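Local atomic coordinates of alkyl hydroperoxide reductase AhpD (Deinococcus radiodurans R1, PDB entry 6K40), a protein that probably acts as an antioxidant enzyme of the AhpD-like family, reducing peroxides in a bacterium noted for its stress resistance. Residues S126-A131 against R155-S160. Sequence-based numbering, arbitrary orientation.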
loop_
_atom_site.group_PDB
_atom_site.type_symbol
_atom_site.label_atom_id
_atom_site.label_comp_id
_atom_site.label_asym_id
_atom_site.label_seq_id
_atom_site.Cartn_x
_atom_site.Cartn_y
_atom_site.Cartn_z
ATOM N N SER A 126 17.109 3.389 8.235
ATOM C CA SER A 126 18.463 3.897 8.380
ATOM C C SER A 126 18.674 5.089 7.446
ATOM O O SER A 126 17.838 5.401 6.596
ATOM C CB SER A 126 19.478 2.797 8.081
ATOM O OG SER A 126 19.554 2.542 6.687
ATOM N N GLU A 127 19.829 5.742 7.573
ATOM C CA GLU A 127 20.063 6.907 6.727
ATOM C C GLU A 127 20.307 6.469 5.290
ATOM O O GLU A 127 19.905 7.155 4.339
ATOM C CB GLU A 127 21.267 7.702 7.229
ATOM C CG GLU A 127 21.010 8.788 8.252
ATOM C CD GLU A 127 22.233 8.973 9.115
ATOM O OE1 GLU A 127 22.321 9.987 9.840
ATOM O OE2 GLU A 127 23.078 8.051 9.086
ATOM N N ARG A 128 20.914 5.292 5.122
ATOM C CA ARG A 128 21.109 4.748 3.787
ATOM C C ARG A 128 19.781 4.354 3.159
ATOM O O ARG A 128 19.548 4.622 1.975
ATOM C CB ARG A 128 22.055 3.554 3.850
ATOM C CG ARG A 128 22.069 2.718 2.590
ATOM C CD ARG A 128 22.818 1.436 2.825
ATOM N NE ARG A 128 24.229 1.576 2.499
ATOM C CZ ARG A 128 24.848 0.855 1.574
ATOM N NH1 ARG A 128 24.171 -0.056 0.889
ATOM N NH2 ARG A 128 26.141 1.043 1.339
ATOM N N GLU A 129 18.894 3.730 3.939
ATOM C CA GLU A 129 17.580 3.373 3.414
ATOM C C GLU A 129 16.790 4.619 3.044
ATOM O O GLU A 129 16.093 4.639 2.026
ATOM C CB GLU A 129 16.814 2.528 4.433
ATOM C CG GLU A 129 17.407 1.145 4.659
ATOM C CD GLU A 129 16.844 0.453 5.889
ATOM O OE1 GLU A 129 16.462 1.154 6.853
ATOM O OE2 GLU A 129 16.792 -0.796 5.895
ATOM N N GLN A 130 16.896 5.673 3.857
ATOM C CA GLN A 130 16.221 6.928 3.543
ATOM C C GLN A 130 16.731 7.515 2.236
ATOM O O GLN A 130 15.942 7.947 1.388
ATOM C CB GLN A 130 16.418 7.927 4.679
ATOM C CG GLN A 130 15.647 7.603 5.934
ATOM C CD GLN A 130 15.960 8.563 7.058
ATOM O OE1 GLN A 130 15.814 9.776 6.911
ATOM N NE2 GLN A 130 16.395 8.025 8.192
ATOM N N ALA A 131 18.057 7.561 2.067
ATOM C CA ALA A 131 18.626 8.090 0.831
ATOM C C ALA A 131 18.177 7.270 -0.371
ATOM O O ALA A 131 17.783 7.823 -1.407
ATOM C CB ALA A 131 20.151 8.126 0.924
ATOM N N ARG A 155 26.255 8.226 -2.176
ATOM C CA ARG A 155 27.671 8.089 -1.861
ATOM C C ARG A 155 27.943 8.344 -0.384
ATOM O O ARG A 155 28.857 7.738 0.187
ATOM C CB ARG A 155 28.498 9.033 -2.736
ATOM C CG ARG A 155 28.536 8.620 -4.198
ATOM C CD ARG A 155 29.618 9.353 -4.973
ATOM N NE ARG A 155 29.810 8.763 -6.295
ATOM C CZ ARG A 155 29.494 9.362 -7.439
ATOM N NH1 ARG A 155 28.969 10.578 -7.429
ATOM N NH2 ARG A 155 29.703 8.742 -8.592
ATOM N N ALA A 156 27.153 9.209 0.261
ATOM C CA ALA A 156 27.345 9.434 1.689
ATOM C C ALA A 156 26.963 8.203 2.497
ATOM O O ALA A 156 27.462 8.012 3.611
ATOM C CB ALA A 156 26.539 10.649 2.151
ATOM N N ALA A 157 26.076 7.372 1.958
ATOM C CA ALA A 157 25.670 6.126 2.591
ATOM C C ALA A 157 26.608 4.966 2.283
ATOM O O ALA A 157 26.317 3.833 2.677
ATOM C CB ALA A 157 24.245 5.767 2.161
ATOM N N GLY A 158 27.712 5.211 1.584
ATOM C CA GLY A 158 28.685 4.170 1.322
ATOM C C GLY A 158 28.440 3.317 0.098
ATOM O O GLY A 158 29.010 2.226 0.003
ATOM N N LEU A 159 27.618 3.771 -0.845
ATOM C CA LEU A 159 27.340 2.992 -2.044
ATOM C C LEU A 159 28.427 3.230 -3.085
ATOM O O LEU A 159 28.685 4.374 -3.476
ATOM C CB LEU A 159 25.967 3.349 -2.608
ATOM C CG LEU A 159 24.780 2.587 -2.011
ATOM C CD1 LEU A 159 24.212 3.325 -0.814
ATOM C CD2 LEU A 159 23.705 2.364 -3.062
ATOM N N SER A 160 29.066 2.151 -3.530
ATOM C CA SER A 160 30.027 2.251 -4.614
ATOM C C SER A 160 29.313 2.591 -5.921
ATOM O O SER A 160 28.085 2.528 -6.028
ATOM C CB SER A 160 30.814 0.948 -4.754
ATOM O OG SER A 160 29.980 -0.105 -5.199
#
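R128, in the first turn of helix 127-141, reaches across to the turn that ends helix 151-156 and binds the carbonyl of A157. Both bonds go to one atom: NE of R128 and NH2 of R128 each lie 3.1 Å from A157 O, side-on, and approach it from the same face of the carbonyl. Neither is straight, with N-H...O angles of 141° and 138°, as expected when two donors share an acceptor. The chain runs out with CG anti to the backbone N (chi1 166°) and bends at chi3, which turns the guanidinium edge to the carbonyl. Its NH1 is salt-bridged to E78 of helix 76-90.

Van der Waals contacts accompany this grip. The CB atoms of R128 and A157 form an aliphatic pair at 3.5 Å where the backbones come closest, and the CD1 methyl of L159 sits over the centre of one guanidinium face, 3.5 Å from R128 CZ. L159 also packs on I164 of helix 161-184.

Each segment is shaped by its own capping. S126 and E129 form a capping box, with E129 N bonded to S126 OG at 3.1 Å and S126 N to E129 OE1 at 2.7 Å; E129 also pairs with K112. G158, at positive phi, closes a Schellman motif.

One arginine thus ties a helix start to a helix end, its NE and NH2 on a backbone carbonyl and its NH1 on a carboxylate, which probably offsets much of its charge.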